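Local coordinates for protein lasso peptide isopeptidase AtxE2 (Asticcacaulis excentricus, PDB 5TXE) that hydrolyses the isopeptide bond of the lasso peptides astexin-2 and astexin-3, recognising their knotted shape and converting them to linear peptides, at residues 270-273 with 279-282. The protein carries 1 engineered substitution. Residues are numbered along the deposited sequence; the frame is centred on the assembly and turned at random.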
ATOM      1  N   VAL A 270     -15.747  18.497   8.406  1.00 36.20           N
ATOM      2  CA  VAL A 270     -16.450  17.257   8.445  1.00 37.40           C
ATOM      3  C   VAL A 270     -16.479  16.826   9.883  1.00 39.36           C
ATOM      4  O   VAL A 270     -15.498  16.989  10.589  1.00 40.88           O
ATOM      5  CB  VAL A 270     -15.634  16.341   7.537  1.00 37.68           C
ATOM      6  CG1 VAL A 270     -15.321  15.009   8.148  1.00 40.41           C
ATOM      7  CG2 VAL A 270     -16.267  16.294   6.171  1.00 38.05           C
ATOM      8  N   SER A 271     -17.594  16.311  10.373  1.00 42.73           N
ATOM      9  CA  SER A 271     -17.557  15.761  11.741  1.00 48.95           C
ATOM     10  C   SER A 271     -18.642  14.723  11.930  1.00 47.62           C
ATOM     11  O   SER A 271     -19.530  14.609  11.117  1.00 40.57           O
ATOM     12  CB  SER A 271     -17.740  16.889  12.770  1.00 54.06           C
ATOM     13  OG  SER A 271     -19.047  17.441  12.665  1.00 52.09           O
ATOM     14  N   ARG A 272     -18.600  14.024  13.056  1.00 59.66           N
ATOM     15  CA  ARG A 272     -19.622  13.030  13.412  1.00 64.27           C
ATOM     16  C   ARG A 272     -20.608  13.586  14.459  1.00 61.88           C
ATOM     17  O   ARG A 272     -20.236  14.448  15.250  1.00 57.62           O
ATOM     18  CB  ARG A 272     -18.938  11.815  13.994  1.00 65.45           C
ATOM     19  CG  ARG A 272     -17.645  11.456  13.313  1.00 66.17           C
ATOM     20  CD  ARG A 272     -16.904  10.381  14.087  1.00 75.70           C
ATOM     21  NE  ARG A 272     -16.389   9.385  13.137  1.00 87.43           N
ATOM     22  CZ  ARG A 272     -15.285   9.518  12.386  1.00 82.43           C
ATOM     23  NH1 ARG A 272     -14.514  10.601  12.470  1.00 72.96           N
ATOM     24  NH2 ARG A 272     -14.955   8.552  11.533  1.00 77.21           N
ATOM     25  N   THR A 273     -21.852  13.096  14.476  1.00 70.97           N
ATOM     26  CA  THR A 273     -22.801  13.430  15.570  1.00 74.06           C
ATOM     27  C   THR A 273     -22.293  12.922  16.911  1.00 72.74           C
ATOM     28  O   THR A 273     -22.626  13.478  17.940  1.00 74.49           O
ATOM     29  CB  THR A 273     -24.206  12.844  15.352  1.00 73.47           C
ATOM     30  OG1 THR A 273     -24.597  13.047  13.996  1.00 76.88           O
ATOM     31  CG2 THR A 273     -25.240  13.529  16.275  1.00 79.94           C
ATOM     32  N   ASN A 279     -16.848   4.800  13.988  1.00 49.01           N
ATOM     33  CA  ASN A 279     -17.538   4.191  12.863  1.00 49.54           C
ATOM     34  C   ASN A 279     -18.786   4.917  12.476  1.00 49.46           C
ATOM     35  O   ASN A 279     -19.428   4.565  11.503  1.00 48.84           O
ATOM     36  CB  ASN A 279     -17.846   2.734  13.172  1.00 53.58           C
ATOM     37  CG  ASN A 279     -16.564   1.923  13.385  1.00 57.64           C
ATOM     38  OD1 ASN A 279     -15.502   2.272  12.833  1.00 51.90           O
ATOM     39  ND2 ASN A 279     -16.642   0.880  14.220  1.00 54.59           N
ATOM     40  N   ALA A 280     -19.117   5.956  13.227  1.00 57.01           N
ATOM     41  CA  ALA A 280     -20.180   6.850  12.827  1.00 56.33           C
ATOM     42  C   ALA A 280     -19.711   7.600  11.593  1.00 46.39           C
ATOM     43  O   ALA A 280     -18.569   8.064  11.496  1.00 40.76           O
ATOM     44  CB  ALA A 280     -20.536   7.833  13.936  1.00 60.80           C
ATOM     45  N   PRO A 281     -20.602   7.718  10.635  1.00 45.27           N
ATOM     46  CA  PRO A 281     -20.302   8.464   9.420  1.00 44.04           C
ATOM     47  C   PRO A 281     -20.051   9.952   9.695  1.00 45.19           C
ATOM     48  O   PRO A 281     -20.612  10.521  10.629  1.00 40.27           O
ATOM     49  CB  PRO A 281     -21.552   8.250   8.562  1.00 42.01           C
ATOM     50  CG  PRO A 281     -22.637   8.005   9.545  1.00 45.38           C
ATOM     51  CD  PRO A 281     -22.022   7.341  10.746  1.00 46.89           C
ATOM     52  N   THR A 282     -19.168  10.559   8.914  1.00 41.81           N
ATOM     53  CA  THR A 282     -18.919  11.973   9.024  1.00 38.10           C
ATOM     54  C   THR A 282     -19.843  12.632   8.066  1.00 37.35           C
ATOM     55  O   THR A 282     -20.301  11.996   7.093  1.00 32.02           O
ATOM     56  CB  THR A 282     -17.473  12.348   8.634  1.00 39.22           C
ATOM     57  OG1 THR A 282     -17.289  12.197   7.216  1.00 41.97           O
ATOM     58  CG2 THR A 282     -16.503  11.492   9.379  1.00 42.87           C
TER
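R272 reaches across to the backbone of 279-282, and its one polar link to that segment is a weak hydrogen bond, with R272 NE 3.0 Å from the carbonyl O of A280. The N-H...O angle of 127° is far from straight, and the oxygen approaches the guanidinium obliquely. The side chain gets there because CG lies beside the backbone N (chi1 -38°) and the chain bends at chi3 (136°). A second weak bond, from NH2 to the carbonyl O of I278, ties the same group to the loop just ahead of A280.

Backbone contacts are slight. T282 CA approaches S271 O at 3.4 Å, a CA-H...O contact, while the amide of T282 is bonded instead to N303 OD1. S271 pairs through its backbone with T283, the first residue of strand 283-288.

The van der Waals contacts centre on T282, the buried residue here. Its CG2 lies over one face of the R272 guanidinium, 3.7 Å above the plane and offset toward the rim, with R272 NH1 3.8 Å from T282 CG2. T282 CB meets V270 CG1 at 3.5 Å, tighter than usual for two carbons. Closer to the turn, the CB atoms of R272 and A280 stand 4.3 Å apart.

An alanine in place of R272 would remove the guanidinium, and the likely result is that the carbonyls of A280 and I278 lose this donor and the T282 methyl its flat cover.

The contact thus joins strand 266-271 and the residues after it to the loop returning to strand 283-288, within one four-stranded antiparallel sheet, consistent with a beta-propeller blade as in other S9 peptidases, away from the active site. One weak, strongly angled hydrogen bond, a CA-H...O contact and van der Waals packing, shared between R272 and T282 with V270 alongside, make this a modest surface contact.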